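Local coordinates for protein copper chaperone CopZ (Staphylococcus aureus, PDB 6FF2) that binds copper(I) in the cytoplasm and carries it to the copper-exporting P-type ATPase CopA, keeping the metal sequestered on the way, at residues H15-V20 with A33-E38; L6-M11 with Q63-V68; S22-I27 with K57-D62. All blocks are in the same frame, centred on the assembly; numbering follows the deposited sequence.

Interaction 1: H15-V20 with A33-E38. With CU1 (copper (I) ion), chain D; CU1 (copper (I) ion), chain C; CU1 (copper (I) ion), chain F.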
loop_
_atom_site.group_PDB
_atom_site.type_symbol
_atom_site.label_atom_id
_atom_site.label_comp_id
_atom_site.label_asym_id
_atom_site.label_seq_id
_atom_site.Cartn_x
_atom_site.Cartn_y
_atom_site.Cartn_z
ATOM N N HIS A 15 1.262 -0.980 -3.722
ATOM C CA HIS A 15 1.661 0.097 -2.816
ATOM C C HIS A 15 2.943 -0.259 -2.030
ATOM O O HIS A 15 3.804 0.618 -1.824
ATOM C CB HIS A 15 0.577 0.375 -1.782
ATOM C CG HIS A 15 -0.665 0.972 -2.337
ATOM N ND1 HIS A 15 -1.886 0.358 -2.209
ATOM C CD2 HIS A 15 -0.886 2.160 -2.959
ATOM C CE1 HIS A 15 -2.816 1.122 -2.769
ATOM N NE2 HIS A 15 -2.240 2.231 -3.203
ATOM N N CYS A 16 3.050 -1.527 -1.629
ATOM C CA CYS A 16 4.215 -2.035 -0.898
ATOM C C CYS A 16 5.447 -1.960 -1.828
ATOM O O CYS A 16 6.518 -1.444 -1.450
ATOM C CB CYS A 16 4.047 -3.469 -0.430
ATOM S SG CYS A 16 2.764 -3.673 0.835
ATOM N N LYS A 17 5.253 -2.420 -3.041
ATOM C CA LYS A 17 6.297 -2.349 -4.075
ATOM C C LYS A 17 6.783 -0.927 -4.249
ATOM O O LYS A 17 8.003 -0.642 -4.274
ATOM C CB LYS A 17 5.826 -2.972 -5.354
ATOM C CG LYS A 17 6.638 -2.667 -6.612
ATOM C CD LYS A 17 6.171 -3.616 -7.692
ATOM C CE LYS A 17 6.749 -3.294 -9.050
ATOM N NZ LYS A 17 8.155 -3.730 -9.168
ATOM N N SER A 18 5.877 0.013 -4.411
ATOM C CA SER A 18 6.249 1.370 -4.644
ATOM C C SER A 18 7.035 1.936 -3.474
ATOM O O SER A 18 8.044 2.640 -3.652
ATOM C CB SER A 18 4.995 2.176 -4.922
ATOM O OG SER A 18 5.370 3.484 -5.111
ATOM N N ALA A 19 6.579 1.640 -2.264
ATOM C CA ALA A 19 7.210 2.166 -1.078
ATOM C C ALA A 19 8.654 1.638 -0.908
ATOM O O ALA A 19 9.530 2.385 -0.452
ATOM C CB ALA A 19 6.391 1.832 0.167
ATOM N N VAL A 20 8.819 0.338 -1.139
ATOM C CA VAL A 20 10.148 -0.308 -1.010
ATOM C C VAL A 20 11.060 0.269 -2.086
ATOM O O VAL A 20 12.213 0.681 -1.767
ATOM C CB VAL A 20 9.978 -1.821 -1.034
ATOM C CG1 VAL A 20 11.336 -2.511 -1.226
ATOM C CG2 VAL A 20 9.347 -2.309 0.276
ATOM N N ALA A 33 15.970 -0.256 -8.036
ATOM C CA ALA A 33 15.455 -1.320 -7.207
ATOM C C ALA A 33 14.215 -1.902 -7.895
ATOM O O ALA A 33 13.367 -1.116 -8.381
ATOM C CB ALA A 33 15.093 -0.785 -5.824
ATOM N N ASP A 34 14.092 -3.225 -7.902
ATOM C CA ASP A 34 12.956 -3.922 -8.582
ATOM C C ASP A 34 12.424 -5.003 -7.655
ATOM O O ASP A 34 13.083 -6.012 -7.384
ATOM C CB ASP A 34 13.504 -4.490 -9.895
ATOM C CG ASP A 34 12.480 -5.264 -10.686
ATOM O OD1 ASP A 34 11.285 -5.053 -10.523
ATOM O OD2 ASP A 34 12.890 -6.071 -11.521
ATOM N N VAL A 35 11.223 -4.752 -7.126
ATOM C CA VAL A 35 10.498 -5.684 -6.289
ATOM C C VAL A 35 9.746 -6.685 -7.148
ATOM O O VAL A 35 8.973 -6.290 -8.046
ATOM C CB VAL A 35 9.479 -4.956 -5.400
ATOM C CG1 VAL A 35 8.527 -5.982 -4.738
ATOM C CG2 VAL A 35 10.233 -4.036 -4.392
ATOM N N ASN A 36 9.923 -7.955 -6.862
ATOM C CA ASN A 36 9.053 -9.018 -7.408
ATOM C C ASN A 36 8.076 -9.418 -6.326
ATOM O O ASN A 36 8.423 -10.114 -5.392
ATOM C CB ASN A 36 9.860 -10.225 -7.874
ATOM C CG ASN A 36 9.026 -11.336 -8.426
ATOM O OD1 ASN A 36 7.837 -11.376 -8.238
ATOM N ND2 ASN A 36 9.665 -12.281 -9.072
ATOM N N LEU A 37 6.829 -8.977 -6.458
ATOM C CA LEU A 37 5.827 -9.244 -5.413
ATOM C C LEU A 37 5.487 -10.707 -5.299
ATOM O O LEU A 37 5.084 -11.164 -4.233
ATOM C CB LEU A 37 4.536 -8.447 -5.687
ATOM C CG LEU A 37 4.629 -6.966 -5.387
ATOM C CD1 LEU A 37 3.350 -6.308 -5.884
ATOM C CD2 LEU A 37 4.850 -6.677 -3.911
ATOM N N GLU A 38 5.680 -11.445 -6.390
ATOM C CA GLU A 38 5.276 -12.866 -6.444
ATOM C C GLU A 38 6.212 -13.743 -5.617
ATOM O O GLU A 38 5.767 -14.720 -5.068
ATOM C CB GLU A 38 5.241 -13.398 -7.862
ATOM C CG GLU A 38 4.345 -12.663 -8.849
ATOM C CD GLU A 38 4.300 -13.372 -10.200
ATOM O OE1 GLU A 38 5.336 -13.989 -10.594
ATOM O OE2 GLU A 38 3.231 -13.317 -10.862
HETATM CU CU CU1 D . -2.281 -1.572 -1.768
HETATM CU CU CU1 C . 0.694 -3.436 0.097
HETATM CU CU CU1 F . 1.618 -1.802 1.913
#

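Interaction 2: L6-M11 with Q63-V68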
loop_
_atom_site.group_PDB
_atom_site.type_symbol
_atom_site.label_atom_id
_atom_site.label_comp_id
_atom_site.label_asym_id
_atom_site.label_seq_id
_atom_site.Cartn_x
_atom_site.Cartn_y
_atom_site.Cartn_z
ATOM N N LEU A 6 17.570 -8.996 -2.026
ATOM C CA LEU A 6 17.045 -9.104 -0.672
ATOM C C LEU A 6 15.805 -9.966 -0.721
ATOM O O LEU A 6 15.010 -9.868 -1.685
ATOM C CB LEU A 6 16.811 -7.772 -0.003
ATOM C CG LEU A 6 18.069 -6.907 0.101
ATOM C CD1 LEU A 6 18.052 -5.872 -0.994
ATOM C CD2 LEU A 6 18.203 -6.231 1.467
ATOM N N ASN A 7 15.604 -10.774 0.310
ATOM C CA ASN A 7 14.358 -11.547 0.464
ATOM C C ASN A 7 13.510 -10.839 1.527
ATOM O O ASN A 7 13.942 -10.689 2.628
ATOM C CB ASN A 7 14.647 -12.933 0.871
ATOM C CG ASN A 7 15.037 -13.731 -0.270
ATOM O OD1 ASN A 7 16.184 -14.120 -0.344
ATOM N ND2 ASN A 7 14.076 -14.047 -1.159
ATOM N N VAL A 8 12.323 -10.370 1.132
ATOM C CA VAL A 8 11.525 -9.475 1.954
ATOM C C VAL A 8 10.190 -10.104 2.149
ATOM O O VAL A 8 9.602 -10.618 1.195
ATOM C CB VAL A 8 11.377 -8.086 1.311
ATOM C CG1 VAL A 8 10.542 -7.170 2.184
ATOM C CG2 VAL A 8 12.724 -7.418 1.058
ATOM N N GLU A 9 9.765 -10.096 3.411
ATOM C CA GLU A 9 8.414 -10.557 3.805
ATOM C C GLU A 9 7.535 -9.376 4.139
ATOM O O GLU A 9 7.987 -8.392 4.760
ATOM C CB GLU A 9 8.486 -11.487 5.045
ATOM C CG GLU A 9 9.122 -12.797 4.681
ATOM C CD GLU A 9 9.236 -13.774 5.836
ATOM O OE1 GLU A 9 8.902 -13.458 6.996
ATOM O OE2 GLU A 9 9.695 -14.886 5.549
ATOM N N GLY A 10 6.260 -9.517 3.770
ATOM C CA GLY A 10 5.247 -8.503 4.139
ATOM C C GLY A 10 4.787 -7.644 2.968
ATOM O O GLY A 10 3.863 -6.859 3.128
ATOM N N MET A 11 5.420 -7.760 1.796
ATOM C CA MET A 11 5.032 -6.897 0.667
ATOM C C MET A 11 3.833 -7.552 0.010
ATOM O O MET A 11 3.946 -8.630 -0.557
ATOM C CB MET A 11 6.173 -6.700 -0.336
ATOM C CG MET A 11 7.412 -6.122 0.309
ATOM S SD MET A 11 8.699 -5.861 -0.929
ATOM C CE MET A 11 8.956 -7.527 -1.510
ATOM N N GLN A 63 10.304 0.909 6.476
ATOM C CA GLN A 63 8.987 0.925 5.821
ATOM C C GLN A 63 8.034 -0.121 6.376
ATOM O O GLN A 63 6.880 -0.186 5.916
ATOM C CB GLN A 63 9.117 0.705 4.305
ATOM C CG GLN A 63 9.876 1.805 3.587
ATOM C CD GLN A 63 9.140 3.131 3.643
ATOM O OE1 GLN A 63 7.937 3.203 3.351
ATOM N NE2 GLN A 63 9.813 4.146 4.068
ATOM N N GLY A 64 8.474 -0.907 7.360
ATOM C CA GLY A 64 7.627 -1.875 8.033
ATOM C C GLY A 64 7.708 -3.325 7.611
ATOM O O GLY A 64 6.976 -4.139 8.123
ATOM N N TYR A 65 8.625 -3.679 6.731
ATOM C CA TYR A 65 8.756 -5.056 6.200
ATOM C C TYR A 65 9.888 -5.783 6.919
ATOM O O TYR A 65 10.665 -5.173 7.588
ATOM C CB TYR A 65 9.009 -4.981 4.658
ATOM C CG TYR A 65 7.935 -4.200 3.968
ATOM C CD1 TYR A 65 6.685 -4.738 3.795
ATOM C CD2 TYR A 65 8.116 -2.907 3.600
ATOM C CE1 TYR A 65 5.652 -3.979 3.263
ATOM C CE2 TYR A 65 7.116 -2.135 3.064
ATOM C CZ TYR A 65 5.895 -2.676 2.909
ATOM O OH TYR A 65 4.942 -1.847 2.401
ATOM N N ASP A 66 9.961 -7.095 6.766
ATOM C CA ASP A 66 11.004 -7.916 7.383
ATOM C C ASP A 66 11.974 -8.386 6.295
ATOM O O ASP A 66 11.550 -8.990 5.287
ATOM C CB ASP A 66 10.401 -9.153 8.038
ATOM C CG ASP A 66 9.553 -8.833 9.249
ATOM O OD1 ASP A 66 9.757 -7.826 9.952
ATOM O OD2 ASP A 66 8.685 -9.665 9.507
ATOM N N VAL A 67 13.257 -8.179 6.506
ATOM C CA VAL A 67 14.222 -8.698 5.567
ATOM C C VAL A 67 14.725 -10.043 6.129
ATOM O O VAL A 67 15.160 -10.095 7.271
ATOM C CB VAL A 67 15.388 -7.728 5.395
ATOM C CG1 VAL A 67 16.485 -8.361 4.545
ATOM C CG2 VAL A 67 14.905 -6.414 4.835
ATOM N N VAL A 68 14.690 -11.117 5.334
ATOM C CA VAL A 68 15.094 -12.443 5.788
ATOM C C VAL A 68 16.600 -12.503 5.869
ATOM O O VAL A 68 17.300 -12.062 4.951
ATOM C CB VAL A 68 14.692 -13.517 4.786
ATOM C CG1 VAL A 68 15.362 -14.859 5.135
ATOM C CG2 VAL A 68 13.180 -13.588 4.696
ATOM O OXT VAL A 68 17.093 -13.045 6.875
HETATM O O HOH W 1 17.544 -11.048 2.416
#

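Interaction 3: S22-I27 with K57-D62. With MG (magnesium ion), chain E.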
loop_
_atom_site.group_PDB
_atom_site.type_symbol
_atom_site.label_atom_id
_atom_site.label_comp_id
_atom_site.label_asym_id
_atom_site.label_seq_id
_atom_site.Cartn_x
_atom_site.Cartn_y
_atom_site.Cartn_z
ATOM N N SER A 22 10.926 3.159 -3.649
ATOM C CA SER A 22 11.261 4.538 -3.346
ATOM C C SER A 22 12.253 4.679 -2.239
ATOM O O SER A 22 13.167 5.485 -2.329
ATOM C CB SER A 22 10.034 5.364 -2.976
ATOM O OG SER A 22 9.350 5.561 -4.173
ATOM N N ALA A 23 12.085 3.907 -1.175
ATOM C CA ALA A 23 13.002 3.993 -0.028
ATOM C C ALA A 23 14.424 3.611 -0.444
ATOM O O ALA A 23 15.379 4.258 -0.076
ATOM C CB ALA A 23 12.526 3.067 1.074
ATOM N N LEU A 24 14.514 2.579 -1.264
ATOM C CA LEU A 24 15.833 2.143 -1.745
ATOM C C LEU A 24 16.466 3.146 -2.675
ATOM O O LEU A 24 17.628 3.419 -2.553
ATOM C CB LEU A 24 15.747 0.754 -2.369
ATOM C CG LEU A 24 15.458 -0.405 -1.371
ATOM C CD1 LEU A 24 14.997 -1.688 -2.081
ATOM C CD2 LEU A 24 16.720 -0.674 -0.524
ATOM N N ASN A 25 15.695 3.661 -3.639
ATOM C CA ASN A 25 16.222 4.671 -4.564
ATOM C C ASN A 25 16.593 6.006 -3.932
ATOM O O ASN A 25 17.350 6.791 -4.530
ATOM C CB ASN A 25 15.255 4.854 -5.729
ATOM C CG ASN A 25 15.370 3.755 -6.738
ATOM O OD1 ASN A 25 16.453 3.522 -7.282
ATOM N ND2 ASN A 25 14.259 3.108 -7.054
ATOM N N ASN A 26 16.097 6.298 -2.750
ATOM C CA ASN A 26 16.521 7.471 -1.995
ATOM C C ASN A 26 17.931 7.406 -1.492
ATOM O O ASN A 26 18.455 8.422 -1.113
ATOM C CB ASN A 26 15.630 7.684 -0.759
ATOM C CG ASN A 26 15.847 9.039 -0.136
ATOM O OD1 ASN A 26 15.688 10.067 -0.822
ATOM N ND2 ASN A 26 16.265 9.065 1.132
ATOM N N ILE A 27 18.524 6.201 -1.414
ATOM C CA ILE A 27 19.858 6.053 -0.893
ATOM C C ILE A 27 20.862 6.414 -1.975
ATOM O O ILE A 27 20.813 5.825 -3.069
ATOM C CB ILE A 27 20.142 4.638 -0.388
ATOM C CG1 ILE A 27 19.037 4.113 0.576
ATOM C CG2 ILE A 27 21.537 4.584 0.214
ATOM C CD1 ILE A 27 19.093 2.610 0.882
ATOM N N LYS A 57 18.801 -2.910 3.866
ATOM C CA LYS A 57 17.968 -3.635 4.826
ATOM C C LYS A 57 17.285 -2.652 5.751
ATOM O O LYS A 57 16.093 -2.835 6.067
ATOM C CB LYS A 57 18.799 -4.651 5.608
ATOM C CG LYS A 57 19.270 -5.802 4.741
ATOM C CD LYS A 57 20.143 -6.781 5.505
ATOM C CE LYS A 57 20.471 -7.931 4.608
ATOM N NZ LYS A 57 20.707 -9.176 5.344
ATOM N N ASP A 58 18.033 -1.664 6.248
ATOM C CA ASP A 58 17.392 -0.716 7.180
ATOM C C ASP A 58 16.293 0.050 6.515
ATOM O O ASP A 58 15.257 0.323 7.142
ATOM C CB ASP A 58 18.424 0.264 7.735
ATOM C CG ASP A 58 19.272 -0.315 8.795
ATOM O OD1 ASP A 58 19.045 -1.468 9.248
ATOM O OD2 ASP A 58 20.245 0.420 9.154
ATOM N N ALA A 59 16.504 0.460 5.259
ATOM C CA ALA A 59 15.497 1.242 4.546
ATOM C C ALA A 59 14.219 0.436 4.369
ATOM O O ALA A 59 13.101 0.990 4.453
ATOM C CB ALA A 59 16.024 1.707 3.199
ATOM N N ILE A 60 14.358 -0.844 4.127
ATOM C CA ILE A 60 13.221 -1.714 3.944
ATOM C C ILE A 60 12.500 -1.898 5.292
ATOM O O ILE A 60 11.271 -1.789 5.359
ATOM C CB ILE A 60 13.634 -3.032 3.340
ATOM C CG1 ILE A 60 14.122 -2.816 1.914
ATOM C CG2 ILE A 60 12.510 -4.076 3.386
ATOM C CD1 ILE A 60 14.877 -4.036 1.432
ATOM N N GLU A 61 13.256 -2.185 6.341
ATOM C CA GLU A 61 12.670 -2.452 7.640
ATOM C C GLU A 61 12.028 -1.187 8.202
ATOM O O GLU A 61 10.975 -1.285 8.825
ATOM C CB GLU A 61 13.721 -3.105 8.589
ATOM C CG GLU A 61 14.191 -4.466 8.015
ATOM C CD GLU A 61 14.683 -5.535 8.992
ATOM O OE1 GLU A 61 15.551 -5.154 9.806
ATOM O OE2 GLU A 61 14.275 -6.769 8.795
ATOM N N ASP A 62 12.576 -0.014 7.919
ATOM C CA ASP A 62 11.926 1.251 8.298
ATOM C C ASP A 62 10.575 1.507 7.626
ATOM O O ASP A 62 9.800 2.287 8.130
ATOM C CB ASP A 62 12.850 2.435 8.053
ATOM C CG ASP A 62 14.050 2.461 9.034
ATOM O OD1 ASP A 62 14.108 1.682 10.014
ATOM O OD2 ASP A 62 14.969 3.246 8.780
HETATM MG MG MG E . 18.138 7.528 -6.262
HETATM O O HOH W 2 18.208 5.502 -7.364
HETATM O O HOH W 3 19.964 7.044 -5.325
HETATM O O HOH W 4 19.411 8.007 -7.680
HETATM O O HOH W 5 16.347 7.726 -7.206
#

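Interaction 1: H15-V20 with A33-E38
Lys-17 and Val-35 slide past each other in opposite directions, with Lys-17 CG 3.8 Å from Val-35 CB. CG stands anti to the backbone N (chi1 165°) and the chain stays extended as far as CE. A bend at chi4 (77°) then sets NZ 2.9 Å from Val-35 O, in the carbonyl plane and on a lone pair. The ammonium has Glu-21 as its salt-bridge partner one helical turn on; Asp-34 OD1, 3.7 Å from NZ, adds only a long salt bridge. Glu-21 also accepts from the backbone N of Val-35, so one carboxylate serves both sides of the contact. Next to this polar edge Val-20 meets Val-35 at about a right angle, Val-20 CG1 resting 3.7 Å from Val-35 CG2. Leu-37 CD2 reaches Lys-17 CB at 4.1 Å and covers the root of the lysine. Just before Lys-17 lies the metal end of the helix. Cys-16 SG bridges two copper(I) ions, 2.2 Å from the copper of chain C, while His-15 ND1 holds the copper of chain D at 2.0 Å. Cys-13 and residues of the second subunit complete these sites, giving a copper cluster shared between two copies of the CxxC motif. The helix 14-25 runs nearly antiparallel to the edge strand 30-36, their local axes 8.3 Å apart at 156°. Within the sheet, Asp-34 makes backbone hydrogen bonds with Ser-43 of strand 41-46, while Val-20 and Cys-16 also touch Tyr-65, in the loop before strand 66-67 at the far edge.

Interaction 2: L6-M11 with Q63-V68
Tyr-65 meets Met-11 and Val-8 with its CG turned anti to its own carbonyl carbon (chi1 -55°), and Met-11 CG takes the same setting (chi1 -57°), which puts that methylene over one ring face. Met-11 CG stands 4.2 Å from the ring centroid, offset toward the rim, in a CH-pi contact; SD is farther from the ring, in an oblique Met-aromatic contact. The carbonyl oxygens of Glu-9 and Gly-10 lie at the ring edge, in its plane, with Gly-10 O 3.4 Å from Tyr-65 CE1. Val-8 CG1 packs on Tyr-65 CB at 3.6 Å. Beyond the ring the chains pair antiparallel. Glu-9 and Asp-66 form a hydrogen-bonded pair, with Glu-9 N 2.8 Å from Asp-66 O and Asp-66 N 3.1 Å from Glu-9 O; Val-68 N donates to Asn-7 O at 2.8 Å. A water joins Asn-7 N to Val-68 O. Val-8 and Val-67, a non-hydrogen-bonded pair, share the face turned to helix 53-62, and Leu-6 CD2 touches Val-67 CG1. On the other face the carboxylates of Glu-9 and Asp-66 approach, OE1 to OD2 4.6 Å, which would probably raise their proton affinity slightly. The C-terminal strand thus closes the sheet of this HMA domain through backbone hydrogen bonds, apolar on the face of Val-8 and Val-67, with two carboxylates on the other, while the Tyr-65 ring, next to Cys-16 and a copper ion, joins that apolar side to the metal site.

Interaction 3: S22-I27 with K57-D62
Ala-23 faces Ala-59 where the two helices come nearest: the methyl carbons CB and CB lie 4.3 Å apart, and Ala-23 CB is 4.0 Å from Ala-59 O. Such small side chains let the backbones approach to 5.9 Å between the CA atoms of Ala-23 and Ala-59. Leu-24 follows, its CG anti to the carbonyl carbon (chi1 -69°); although its CB does not point at the other helix, its CD2 branch reaches across to Ile-60 CG1 at 4.2 Å, the two chains meeting at a slant, and also skirts Ala-59 CB. Asn-25 turns to the metal instead: its carbonyl O binds a magnesium ion at 2.0 Å, and its OD1 is 2.6 Å from one of the four waters on that ion. Two residues later, Ile-27 brings CD1 to within 4.0 Å of Ala-59 CB, so Ala-59 is touched by Ala-23, Leu-24 and Ile-27 alike. The Ile-27 carbonyl accepts from a second magnesium-bound water, which links the metal to the chain leaving the helix. No hydrogen bond crosses between 22-27 and 57-62; the side chains that meet are all aliphatic. Here the two helices of the ferredoxin-like HMA fold lie side by side on one face of the sheet. Leu-24 continues onto Val-42 and Val-44 of strand 41-46, and Ile-60 onto Leu-6 and Val-8 of strand 3-9 and Val-67 of strand 66-67.

Overall arrangement
Interactions 1 and 3 share helix 14-25: interaction 1 ties its copper-bearing first half to one edge strand, interaction 3 sets its second half against helix 53-62. Interaction 2 pairs the opposite edge strand with strand 3-9 and touches both others, through Tyr-65 against Cys-16 and Val-20 and a probable hydrogen bond from Val-67 N to Glu-61 OE2. All three are partly buried: Val-20, Val-35, Tyr-65, Leu-24 and Ile-60 lie inside, whereas Glu-9, Gly-10, Asp-66 and Val-68 of interaction 2 and Asp-34 of interaction 1 are exposed. Interaction 3 joins aliphatic side chains without a hydrogen bond; interaction 2 combines backbone pairing, an aromatic contact and two neighbouring outer-face carboxylates; interaction 1 adds a charged rim to a valine pair.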